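Local coordinates for protein L-lactate dehydrogenase (Trichomonas vaginalis, PDB 4UUL) that belongs to the lactate/malate dehydrogenase superfamily and probably catalyses the NAD-dependent interconversion of 2-oxo acids and 2-hydroxy acids, such as pyruvate and lactate, at residues H6-G11 against A83-S88; L126-P131 against S152-L157; N135-M140 against G282-F287. The protein carries 1 engineered substitution. One frame throughout, in Å; residues are numbered along the deposited sequence.

Interaction 1 of 3, residues H6-G11 against A83-S88; sequences HVLITG and AFLVAS
Phe84 is held to its neighbour on both its N-H and its C=O: Phe84 N donates to Leu8 O at 2.8 Å, and Thr10 N donates to Phe84 O at 3.1 Å, the regular pattern of parallel strands. Beyond this pair the side chain of Thr10 takes over. Its OG1, set between the backbone N and the carbonyl carbon (chi1 69°), accepts a nearly straight bond from Ala87 N at 3.0 Å and a bent, weak one from Val86 N. A water 2.7 Å from Thr10 OG1 donates to Ala87 O and so links to the same loop, which leaves the strand through an inverse gamma turn centred on Leu85. Strands 5-10 and 82-85 are adjacent in the middle of a Rossmann sheet, and their ends lead to Gly11, predicted to bind NAD(+), and Ser88, seen with NADH in this protein. Among apolar groups, Val7 CG1 meets the edge of the Phe84 ring in its plane, 3.8 Å from Phe84 CE1, on the sheet face where helix 15-25 also packs. On the face of Leu8 and Ala83 their CB atoms touch. Thr10 CG2 lies 3.7 Å from Leu85 CD2, the side chains crossing at a slant.

Interaction 2 of 3, residues L126-P131 against S152-L157; sequences LVIGNP and SSLSML
Leu126 lays its CD1 methyl against the backbone between Ser153 and Leu154, 3.8 Å from Leu154 N and 4.1 Å from Leu154 CB. The first torsion puts CG anti to the backbone N, and chi2 (54°) then sets CD1, which reaches past the bridge partner Ser152 to the residues that follow. Ser152 OG also comes within 3.9 Å of Leu126 CD1, but its polar partner is His251, on the helix 242-257 that packs against both residues. Leu154 meets the first segment again one step on: its CD2 is 4.1 Å from Ile128 CG1, and the two side chains run side by side, pointing the same way. Alongside these apolar contacts two backbone bonds set the register. Val127 N donates to Ser152 O at 2.8 Å, almost straight at 170°. Leu154 N donates to Val127 O at 3.1 Å, less straight at 148°. Ser153 CA adds a CA-H...O contact to the same carbonyl, so Val127 O is approached by two neighbouring residues at once. Helix 132-141 packs on the face of Val127 and Ser153, and Phe108 of helix 97-118 also meets Val127. Strand 124-127, helix 132-141 and strand 151-153 form a beta-alpha-beta unit at the edge of the parallel sheet, and Ile128 and Leu154, both seen to contact NADH in this protein, bring the C-terminal side of both strands to the cofactor site of a Rossmann-type dehydrogenase domain.

Interaction 3 of 3, residues N135-M140 against G282-F287; sequences NCEIAM and GVVFSF
Glu137 OE1 takes a hydrogen from a water 3.1 Å away, and the same water donates to Val283 O at 3.2 Å, a polar bridge between segments that no direct hydrogen bond joins. The carboxylate lies beside the residues that lead into strand 284-291. The chain is bent at chi2 (65°), which turns CD toward the Gly282 carbonyl. OE1 comes to 3.4 Å from Val283 CA, and OE2 lies 3.1 Å from Gly282 O. This last pair, two acceptors, is not a bond. Lys324 probably makes it tolerable: its NZ donates to Gly282 O and forms a long, weak ion pair with Glu137 OE2. The crowded oxygens would tend to favour protonation of the acid, the nearby ammonium the opposite. At Gly282 phi is strongly positive (126°), and a CB there would crowd the preceding carbonyl oxygen.

The apolar half of the contact centres on Val284, whose CB points at the helix. Its CG2, anti to the carbonyl carbon, comes near three helix side chains: 3.7 Å from Glu137 OE1, 4.0 Å from Cys136 SG and, more loosely, 4.4 Å from Met140 CE. Val284 CG1 rests against Cys136 as well.

Strand 284-287 runs at 129° to helix 135-140, with the segment axes 8.9 Å apart at closest approach. Val284 O also accepts a bond from Asn133 ND2 near the start of helix 132-141, and Cys136 and Met140 touch Phe151 of strand 151-153. The contact thus joins the last crossover helix of the NAD-binding domain to the three-stranded antiparallel sheet of strands 265-270, 284-291 and 297-299, with helix 307-337 packing on both Ile138 and Phe285.

Overall arrangement
The three contacts lead from the middle of the nucleotide-binding sheet to the C-terminal domain. Interactions 1 and 2 have centres about 11 Å apart and share neighbouring strands: Leu85 N to Leu126 O and Ala83 O to Leu126 N, each 2.9 Å, are probable hydrogen bonds. Interaction 3, centred about 10 Å from interaction 2, meets it through Ser155 OG and Ser286 OG, 2.8 Å apart, and through Gly129 O and Asn135 ND2. Interactions 1 and 3, with centres about 17 Å apart, do not touch. Residues seen or predicted to bind the cofactor, absent from this chain, belong to the first two; the Val284 side chain is about 9 Å from that of His186, the predicted proton acceptor.

Interaction 1 of 3, residues H6-G11 against A83-S88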
ATOM      1  N   HIS B   6      -3.598  -2.881 -19.196  1.00 17.31           N
ATOM      2  CA  HIS B   6      -3.702  -4.204 -18.637  1.00 17.43           C
ATOM      3  C   HIS B   6      -2.415  -4.606 -17.952  1.00 15.52           C
ATOM      4  O   HIS B   6      -1.350  -4.674 -18.576  1.00 16.82           O
ATOM      5  CB  HIS B   6      -4.124  -5.202 -19.722  1.00 18.16           C
ATOM      6  CG  HIS B   6      -5.574  -5.110 -20.046  1.00 19.93           C
ATOM      7  ND1 HIS B   6      -6.465  -6.139 -19.840  1.00 19.90           N
ATOM      8  CD2 HIS B   6      -6.299  -4.082 -20.561  1.00 21.44           C
ATOM      9  CE1 HIS B   6      -7.690  -5.734 -20.176  1.00 21.41           C
ATOM     10  NE2 HIS B   6      -7.605  -4.498 -20.631  1.00 22.32           N
ATOM     11  N   VAL B   7      -2.494  -4.901 -16.658  1.00 14.18           N
ATOM     12  CA  VAL B   7      -1.336  -5.134 -15.813  1.00 13.20           C
ATOM     13  C   VAL B   7      -1.426  -6.497 -15.184  1.00 13.98           C
ATOM     14  O   VAL B   7      -2.371  -6.795 -14.477  1.00 14.34           O
ATOM     15  CB  VAL B   7      -1.310  -4.065 -14.673  1.00 15.05           C
ATOM     16  CG1 VAL B   7      -0.129  -4.324 -13.754  1.00 16.27           C
ATOM     17  CG2 VAL B   7      -1.313  -2.654 -15.240  1.00 16.78           C
ATOM     18  N   LEU B   8      -0.398  -7.310 -15.412  1.00 13.79           N
ATOM     19  CA  LEU B   8      -0.307  -8.638 -14.807  1.00 13.36           C
ATOM     20  C   LEU B   8       0.533  -8.581 -13.525  1.00 12.27           C
ATOM     21  O   LEU B   8       1.602  -7.981 -13.487  1.00 12.74           O
ATOM     22  CB  LEU B   8       0.355  -9.615 -15.773  1.00 14.55           C
ATOM     23  CG  LEU B   8       0.766 -10.967 -15.206  1.00 15.05           C
ATOM     24  CD1 LEU B   8      -0.426 -11.785 -14.686  1.00 16.29           C
ATOM     25  CD2 LEU B   8       1.540 -11.761 -16.222  1.00 16.04           C
ATOM     26  N   ILE B   9       0.049  -9.250 -12.482  1.00 13.05           N
ATOM     27  CA  ILE B   9       0.814  -9.552 -11.279  1.00 13.41           C
ATOM     28  C   ILE B   9       0.761 -11.056 -11.059  1.00 13.15           C
ATOM     29  O   ILE B   9      -0.316 -11.614 -10.952  1.00 13.89           O
ATOM     30  CB  ILE B   9       0.254  -8.829 -10.023  1.00 13.14           C
ATOM     31  CG1 ILE B   9       0.196  -7.312 -10.258  1.00 13.49           C
ATOM     32  CG2 ILE B   9       1.080  -9.187  -8.807  1.00 14.97           C
ATOM     33  CD1 ILE B   9      -0.626  -6.587  -9.182  1.00 14.72           C
ATOM     34  N   THR B  10       1.925 -11.719 -11.096  1.00 13.78           N
ATOM     35  CA  THR B  10       1.997 -13.128 -10.775  1.00 14.39           C
ATOM     36  C   THR B  10       2.191 -13.319  -9.292  1.00 15.54           C
ATOM     37  O   THR B  10       2.580 -12.396  -8.583  1.00 15.34           O
ATOM     38  CB  THR B  10       3.121 -13.856 -11.565  1.00 14.90           C
ATOM     39  OG1 THR B  10       4.355 -13.372 -11.070  1.00 15.10           O
ATOM     40  CG2 THR B  10       2.941 -13.635 -13.036  1.00 16.98           C
ATOM     41  N   GLY B  11       1.910 -14.516  -8.770  1.00 15.51           N
ATOM     42  CA  GLY B  11       1.950 -14.685  -7.312  1.00 15.23           C
ATOM     43  C   GLY B  11       1.009 -13.738  -6.592  1.00 15.40           C
ATOM     44  O   GLY B  11       1.286 -13.273  -5.486  1.00 16.51           O
ATOM     45  N   ALA B  83       3.924  -6.320 -16.822  1.00 13.46           N
ATOM     46  CA  ALA B  83       3.861  -7.433 -15.940  1.00 13.18           C
ATOM     47  C   ALA B  83       4.844  -7.274 -14.821  1.00 13.08           C
ATOM     48  O   ALA B  83       6.001  -6.884 -15.002  1.00 14.37           O
ATOM     49  CB  ALA B  83       4.209  -8.730 -16.698  1.00 14.84           C
ATOM     50  N   PHE B  84       4.377  -7.631 -13.624  1.00 12.13           N
ATOM     51  CA  PHE B  84       5.192  -7.740 -12.417  1.00 12.08           C
ATOM     52  C   PHE B  84       5.330  -9.239 -12.130  1.00 11.97           C
ATOM     53  O   PHE B  84       4.386  -9.879 -11.636  1.00 13.31           O
ATOM     54  CB  PHE B  84       4.518  -7.023 -11.260  1.00 12.09           C
ATOM     55  CG  PHE B  84       4.430  -5.532 -11.434  1.00 12.09           C
ATOM     56  CD1 PHE B  84       3.380  -4.945 -12.135  1.00 12.24           C
ATOM     57  CD2 PHE B  84       5.402  -4.713 -10.884  1.00 11.89           C
ATOM     58  CE1 PHE B  84       3.303  -3.589 -12.275  1.00 12.59           C
ATOM     59  CE2 PHE B  84       5.288  -3.318 -11.034  1.00 12.75           C
ATOM     60  CZ  PHE B  84       4.232  -2.783 -11.726  1.00 12.37           C
ATOM     61  N   LEU B  85       6.510  -9.787 -12.473  1.00 11.72           N
ATOM     62  CA  LEU B  85       6.746 -11.239 -12.301  1.00 11.86           C
ATOM     63  C   LEU B  85       7.308 -11.435 -10.899  1.00 11.51           C
ATOM     64  O   LEU B  85       8.536 -11.492 -10.674  1.00 12.53           O
ATOM     65  CB  LEU B  85       7.663 -11.780 -13.382  1.00 12.59           C
ATOM     66  CG  LEU B  85       7.139 -11.690 -14.786  1.00 14.28           C
ATOM     67  CD1 LEU B  85       8.066 -12.396 -15.723  1.00 15.05           C
ATOM     68  CD2 LEU B  85       5.708 -12.140 -15.011  1.00 16.03           C
ATOM     69  N   VAL B  86       6.393 -11.540  -9.944  1.00 12.11           N
ATOM     70  CA  VAL B  86       6.725 -11.661  -8.528  1.00 12.19           C
ATOM     71  C   VAL B  86       6.948 -13.110  -8.136  1.00 13.56           C
ATOM     72  O   VAL B  86       7.852 -13.431  -7.366  1.00 14.79           O
ATOM     73  CB  VAL B  86       5.562 -11.097  -7.673  1.00 13.13           C
ATOM     74  CG1 VAL B  86       5.762 -11.335  -6.197  1.00 14.74           C
ATOM     75  CG2 VAL B  86       5.436  -9.600  -7.988  1.00 14.42           C
ATOM     76  N   ALA B  87       6.126 -14.008  -8.677  1.00 13.90           N
ATOM     77  CA  ALA B  87       6.178 -15.423  -8.316  1.00 15.01           C
ATOM     78  C   ALA B  87       7.512 -16.021  -8.740  1.00 14.60           C
ATOM     79  O   ALA B  87       7.990 -15.778  -9.836  1.00 14.85           O
ATOM     80  CB  ALA B  87       5.013 -16.216  -8.988  1.00 17.15           C
ATOM     81  N   SER B  88       8.017 -16.935  -7.920  1.00 14.66           N
ATOM     82  CA  SER B  88       9.194 -17.734  -8.240  1.00 14.74           C
ATOM     83  C   SER B  88       9.177 -18.957  -7.313  1.00 17.37           C
ATOM     84  O   SER B  88       8.396 -19.026  -6.391  1.00 20.76           O
ATOM     85  CB  SER B  88      10.447 -16.931  -8.043  1.00 18.14           C
ATOM     86  OG  SER B  88      10.639 -16.604  -6.710  1.00 22.59           O
TER
HETATM   87  O   HOH W   1       6.533 -14.682 -11.954  1.00 16.87           O

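Interaction 2 of 3, residues L126-P131 against S152-L157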
ATOM      1  N   LEU B 126       8.761  -6.706 -15.816  1.00 12.93           N
ATOM      2  CA  LEU B 126       9.629  -6.480 -14.681  1.00 11.70           C
ATOM      3  C   LEU B 126       9.731  -7.754 -13.852  1.00 11.65           C
ATOM      4  O   LEU B 126       8.752  -8.205 -13.254  1.00 12.55           O
ATOM      5  CB  LEU B 126       9.090  -5.353 -13.829  1.00 11.31           C
ATOM      6  CG  LEU B 126       9.876  -5.057 -12.552  1.00 11.71           C
ATOM      7  CD1 LEU B 126      11.365  -4.803 -12.822  1.00 13.14           C
ATOM      8  CD2 LEU B 126       9.272  -3.876 -11.817  1.00 12.64           C
ATOM      9  N   VAL B 127      10.920  -8.330 -13.817  1.00 12.09           N
ATOM     10  CA  VAL B 127      11.166  -9.575 -13.095  1.00 12.19           C
ATOM     11  C   VAL B 127      11.646  -9.268 -11.694  1.00 11.94           C
ATOM     12  O   VAL B 127      12.639  -8.562 -11.477  1.00 12.30           O
ATOM     13  CB  VAL B 127      12.194 -10.436 -13.848  1.00 12.80           C
ATOM     14  CG1 VAL B 127      12.386 -11.746 -13.129  1.00 14.22           C
ATOM     15  CG2 VAL B 127      11.741 -10.630 -15.271  1.00 13.89           C
ATOM     16  N   ILE B 128      10.898  -9.789 -10.714  1.00 12.43           N
ATOM     17  CA  ILE B 128      11.125  -9.549  -9.311  1.00 12.50           C
ATOM     18  C   ILE B 128      11.503 -10.814  -8.580  1.00 12.73           C
ATOM     19  O   ILE B 128      12.439 -10.803  -7.763  1.00 13.70           O
ATOM     20  CB  ILE B 128       9.892  -8.909  -8.684  1.00 12.49           C
ATOM     21  CG1 ILE B 128       9.624  -7.549  -9.375  1.00 13.22           C
ATOM     22  CG2 ILE B 128      10.035  -8.736  -7.176  1.00 15.12           C
ATOM     23  CD1 ILE B 128       8.262  -6.999  -9.202  1.00 15.40           C
ATOM     24  N   GLY B 129      10.828 -11.908  -8.861  1.00 11.67           N
ATOM     25  CA  GLY B 129      11.113 -13.176  -8.181  1.00 13.24           C
ATOM     26  C   GLY B 129      12.557 -13.617  -8.390  1.00 12.78           C
ATOM     27  O   GLY B 129      13.098 -13.526  -9.471  1.00 13.70           O
ATOM     28  N   ASN B 130      13.140 -14.103  -7.318  1.00 14.21           N
ATOM     29  CA  ASN B 130      14.524 -14.472  -7.387  0.57 15.58           C
ATOM     30  C   ASN B 130      14.771 -15.875  -7.937  1.00 14.21           C
ATOM     31  O   ASN B 130      13.923 -16.767  -7.868  1.00 15.95           O
ATOM     32  CB  ASN B 130      15.225 -14.243  -6.062  0.57 19.03           C
ATOM     33  CG  ASN B 130      15.715 -12.789  -5.908  0.57 22.66           C
ATOM     34  OD1 ASN B 130      16.256 -12.130  -6.857  0.57 24.95           O
ATOM     35  ND2 ASN B 130      15.510 -12.274  -4.714  0.57 26.96           N
ATOM     36  N   PRO B 131      15.954 -16.072  -8.555  1.00 14.62           N
ATOM     37  CA  PRO B 131      17.037 -15.120  -8.808  1.00 14.58           C
ATOM     38  C   PRO B 131      16.715 -14.239 -10.026  1.00 13.25           C
ATOM     39  O   PRO B 131      16.578 -14.751 -11.130  1.00 14.43           O
ATOM     40  CB  PRO B 131      18.245 -16.043  -9.075  1.00 17.09           C
ATOM     41  CG  PRO B 131      17.642 -17.306  -9.661  1.00 18.66           C
ATOM     42  CD  PRO B 131      16.282 -17.437  -9.060  1.00 15.72           C
ATOM     43  N   SER B 152      13.202  -6.307 -17.939  1.00 12.52           N
ATOM     44  CA  SER B 152      14.143  -5.775 -16.970  1.00 12.56           C
ATOM     45  C   SER B 152      13.940  -6.493 -15.634  1.00 11.91           C
ATOM     46  O   SER B 152      12.931  -7.167 -15.465  1.00 12.73           O
ATOM     47  CB  SER B 152      14.029  -4.255 -16.841  1.00 13.64           C
ATOM     48  OG  SER B 152      12.796  -3.872 -16.310  1.00 14.08           O
ATOM     49  N   SER B 153      14.886  -6.295 -14.727  1.00 12.00           N
ATOM     50  CA  SER B 153      14.822  -6.869 -13.409  1.00 12.13           C
ATOM     51  C   SER B 153      15.039  -5.806 -12.349  1.00 10.91           C
ATOM     52  O   SER B 153      15.570  -4.727 -12.603  1.00 11.74           O
ATOM     53  CB  SER B 153      15.814  -8.013 -13.233  1.00 12.68           C
ATOM     54  OG  SER B 153      17.176  -7.608 -13.285  1.00 13.67           O
ATOM     55  N   LEU B 154      14.500  -6.059 -11.151  1.00 11.43           N
ATOM     56  CA  LEU B 154      14.418  -5.073 -10.097  1.00 11.61           C
ATOM     57  C   LEU B 154      15.655  -5.018  -9.205  1.00 12.62           C
ATOM     58  O   LEU B 154      15.846  -5.915  -8.395  1.00 15.44           O
ATOM     59  CB  LEU B 154      13.178  -5.374  -9.223  1.00 12.08           C
ATOM     60  CG  LEU B 154      12.870  -4.321  -8.183  1.00 12.55           C
ATOM     61  CD1 LEU B 154      12.508  -3.001  -8.819  1.00 12.74           C
ATOM     62  CD2 LEU B 154      11.762  -4.752  -7.279  1.00 15.43           C
ATOM     63  N   SER B 155      16.380  -3.921  -9.254  1.00 11.72           N
ATOM     64  CA  SER B 155      17.492  -3.654  -8.336  1.00 12.59           C
ATOM     65  C   SER B 155      17.217  -2.396  -7.479  1.00 12.88           C
ATOM     66  O   SER B 155      18.007  -2.107  -6.588  1.00 13.66           O
ATOM     67  CB  SER B 155      18.823  -3.604  -9.088  1.00 17.03           C
ATOM     68  OG  SER B 155      18.733  -2.680 -10.090  1.00 18.06           O
ATOM     69  N   MET B 156      16.037  -1.781  -7.630  1.00 12.41           N
ATOM     70  CA  MET B 156      15.798  -0.546  -6.859  1.00 13.53           C
ATOM     71  C   MET B 156      15.597  -0.730  -5.350  1.00 12.45           C
ATOM     72  O   MET B 156      15.796   0.216  -4.609  1.00 14.15           O
ATOM     73  CB  MET B 156      14.606   0.251  -7.419  1.00 14.04           C
ATOM     74  CG  MET B 156      15.022   1.177  -8.551  1.00 14.47           C
ATOM     75  SD  MET B 156      16.217   2.436  -8.121  1.00 13.79           S
ATOM     76  CE  MET B 156      15.318   3.251  -6.800  1.00 15.44           C
ATOM     77  N   LEU B 157      15.200  -1.913  -4.890  1.00 12.08           N
ATOM     78  CA  LEU B 157      15.138  -2.126  -3.463  1.00 12.65           C
ATOM     79  C   LEU B 157      16.513  -1.948  -2.847  1.00 12.13           C
ATOM     80  O   LEU B 157      16.656  -1.300  -1.792  1.00 12.77           O
ATOM     81  CB  LEU B 157      14.570  -3.490  -3.101  1.00 13.81           C
ATOM     82  CG  LEU B 157      14.495  -3.884  -1.638  1.00 13.38           C
ATOM     83  CD1 LEU B 157      13.727  -2.841  -0.797  1.00 16.31           C
ATOM     84  CD2 LEU B 157      13.927  -5.256  -1.481  1.00 16.81           C
TER

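Interaction 3 of 3, residues N135-M140 against G282-F287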
ATOM      1  N   ASN B 135      16.430 -15.265 -13.936  1.00 11.45           N
ATOM      2  CA  ASN B 135      15.089 -15.517 -14.363  1.00 13.48           C
ATOM      3  C   ASN B 135      14.693 -14.641 -15.549  1.00 12.98           C
ATOM      4  O   ASN B 135      14.016 -15.108 -16.476  1.00 13.83           O
ATOM      5  CB  ASN B 135      14.125 -15.274 -13.204  1.00 12.71           C
ATOM      6  CG  ASN B 135      14.238 -16.324 -12.099  1.00 12.81           C
ATOM      7  OD1 ASN B 135      14.715 -17.435 -12.307  1.00 14.41           O
ATOM      8  ND2 ASN B 135      13.623 -16.021 -10.957  1.00 13.78           N
ATOM      9  N   CYS B 136      15.111 -13.370 -15.496  1.00 12.06           N
ATOM     10  CA  CYS B 136      14.819 -12.439 -16.564  1.00 12.21           C
ATOM     11  C   CYS B 136      15.460 -12.890 -17.894  1.00 13.26           C
ATOM     12  O   CYS B 136      14.838 -12.902 -18.943  1.00 13.59           O
ATOM     13  CB  CYS B 136      15.293 -11.051 -16.181  1.00 12.72           C
ATOM     14  SG  CYS B 136      14.817  -9.731 -17.322  1.00 13.79           S
ATOM     15  N   GLU B 137      16.747 -13.227 -17.822  1.00 12.88           N
ATOM     16  CA  GLU B 137      17.449 -13.728 -19.011  1.00 13.73           C
ATOM     17  C   GLU B 137      16.724 -14.931 -19.604  1.00 13.67           C
ATOM     18  O   GLU B 137      16.562 -15.034 -20.816  1.00 15.07           O
ATOM     19  CB  GLU B 137      18.874 -14.069 -18.636  1.00 14.03           C
ATOM     20  CG  GLU B 137      19.734 -14.617 -19.760  1.00 14.75           C
ATOM     21  CD  GLU B 137      20.025 -13.692 -20.897  1.00 14.70           C
ATOM     22  OE1 GLU B 137      20.090 -12.466 -20.695  1.00 15.53           O
ATOM     23  OE2 GLU B 137      20.290 -14.221 -22.034  1.00 16.02           O
ATOM     24  N   ILE B 138      16.372 -15.906 -18.760  1.00 14.01           N
ATOM     25  CA  ILE B 138      15.710 -17.114 -19.241  1.00 14.73           C
ATOM     26  C   ILE B 138      14.367 -16.757 -19.877  1.00 14.66           C
ATOM     27  O   ILE B 138      14.020 -17.328 -20.928  1.00 15.05           O
ATOM     28  CB  ILE B 138      15.616 -18.156 -18.096  1.00 14.72           C
ATOM     29  CG1 ILE B 138      17.023 -18.654 -17.677  1.00 15.73           C
ATOM     30  CG2 ILE B 138      14.728 -19.308 -18.472  1.00 17.63           C
ATOM     31  CD1 ILE B 138      17.822 -19.368 -18.773  1.00 18.85           C
ATOM     32  N   ALA B 139      13.563 -15.930 -19.210  1.00 14.23           N
ATOM     33  CA  ALA B 139      12.270 -15.588 -19.812  1.00 14.81           C
ATOM     34  C   ALA B 139      12.465 -14.941 -21.163  1.00 14.81           C
ATOM     35  O   ALA B 139      11.799 -15.331 -22.149  1.00 16.28           O
ATOM     36  CB  ALA B 139      11.494 -14.680 -18.912  1.00 14.94           C
ATOM     37  N   MET B 140      13.421 -14.022 -21.249  1.00 14.51           N
ATOM     38  CA  MET B 140      13.680 -13.335 -22.506  1.00 15.03           C
ATOM     39  C   MET B 140      14.128 -14.309 -23.598  1.00 15.82           C
ATOM     40  O   MET B 140      13.654 -14.218 -24.736  1.00 17.21           O
ATOM     41  CB  MET B 140      14.721 -12.254 -22.253  1.00 15.66           C
ATOM     42  CG  MET B 140      15.140 -11.506 -23.504  1.00 18.43           C
ATOM     43  SD  MET B 140      16.420 -10.266 -23.232  1.00 19.79           S
ATOM     44  CE  MET B 140      17.730 -11.197 -22.515  1.00 25.86           C
ATOM     45  N   GLY B 282      24.807 -10.542 -23.190  1.00 14.91           N
ATOM     46  CA  GLY B 282      24.346 -11.916 -23.036  1.00 14.59           C
ATOM     47  C   GLY B 282      23.735 -12.251 -21.684  1.00 13.97           C
ATOM     48  O   GLY B 282      23.266 -13.368 -21.529  1.00 15.47           O
ATOM     49  N   VAL B 283      23.763 -11.318 -20.734  1.00 13.56           N
ATOM     50  CA  VAL B 283      23.128 -11.492 -19.446  1.00 13.23           C
ATOM     51  C   VAL B 283      22.273 -10.241 -19.170  1.00 13.34           C
ATOM     52  O   VAL B 283      22.293  -9.287 -19.950  1.00 13.93           O
ATOM     53  CB  VAL B 283      24.124 -11.723 -18.320  1.00 12.81           C
ATOM     54  CG1 VAL B 283      24.839 -13.061 -18.484  1.00 14.69           C
ATOM     55  CG2 VAL B 283      25.124 -10.577 -18.207  1.00 14.58           C
ATOM     56  N   VAL B 284      21.556 -10.279 -18.052  1.00 11.76           N
ATOM     57  CA  VAL B 284      20.782  -9.155 -17.524  1.00 12.13           C
ATOM     58  C   VAL B 284      21.585  -8.637 -16.343  1.00 12.52           C
ATOM     59  O   VAL B 284      21.911  -9.394 -15.421  1.00 13.78           O
ATOM     60  CB  VAL B 284      19.364  -9.598 -17.162  1.00 12.58           C
ATOM     61  CG1 VAL B 284      18.613  -8.489 -16.391  1.00 12.63           C
ATOM     62  CG2 VAL B 284      18.618 -10.037 -18.390  1.00 13.74           C
ATOM     63  N   PHE B 285      21.919  -7.338 -16.362  1.00 12.14           N
ATOM     64  CA  PHE B 285      22.939  -6.770 -15.480  1.00 11.62           C
ATOM     65  C   PHE B 285      22.412  -5.426 -14.976  1.00 11.70           C
ATOM     66  O   PHE B 285      21.893  -4.644 -15.775  1.00 13.19           O
ATOM     67  CB  PHE B 285      24.196  -6.594 -16.347  1.00 12.86           C
ATOM     68  CG  PHE B 285      25.476  -6.256 -15.596  1.00 13.01           C
ATOM     69  CD1 PHE B 285      25.766  -4.949 -15.171  1.00 12.64           C
ATOM     70  CD2 PHE B 285      26.429  -7.239 -15.387  1.00 12.45           C
ATOM     71  CE1 PHE B 285      26.938  -4.667 -14.526  1.00 13.59           C
ATOM     72  CE2 PHE B 285      27.607  -6.933 -14.736  1.00 12.93           C
ATOM     73  CZ  PHE B 285      27.873  -5.680 -14.302  1.00 13.54           C
ATOM     74  N   SER B 286      22.514  -5.175 -13.662  1.00 12.19           N
ATOM     75  CA  SER B 286      22.063  -3.899 -13.155  1.00 11.65           C
ATOM     76  C   SER B 286      23.057  -2.790 -13.497  1.00 12.11           C
ATOM     77  O   SER B 286      24.272  -2.919 -13.266  1.00 12.86           O
ATOM     78  CB  SER B 286      21.849  -3.971 -11.637  1.00 13.18           C
ATOM     79  OG  SER B 286      21.318  -2.736 -11.185  1.00 13.39           O
ATOM     80  N   PHE B 287      22.537  -1.755 -14.142  1.00 12.20           N
ATOM     81  CA  PHE B 287      23.299  -0.557 -14.536  1.00 12.68           C
ATOM     82  C   PHE B 287      22.644   0.685 -13.955  1.00 13.26           C
ATOM     83  O   PHE B 287      21.429   0.671 -13.691  1.00 12.70           O
ATOM     84  CB  PHE B 287      23.244  -0.352 -16.050  1.00 14.10           C
ATOM     85  CG  PHE B 287      24.113  -1.296 -16.880  1.00 14.22           C
ATOM     86  CD1 PHE B 287      25.437  -1.038 -17.087  1.00 16.02           C
ATOM     87  CD2 PHE B 287      23.579  -2.427 -17.453  1.00 13.48           C
ATOM     88  CE1 PHE B 287      26.232  -1.847 -17.861  1.00 17.84           C
ATOM     89  CE2 PHE B 287      24.365  -3.256 -18.257  1.00 14.67           C
ATOM     90  CZ  PHE B 287      25.672  -2.945 -18.476  1.00 17.08           C
TER
HETATM   91  O   HOH W   2      20.966 -10.216 -22.668  1.00 19.14           O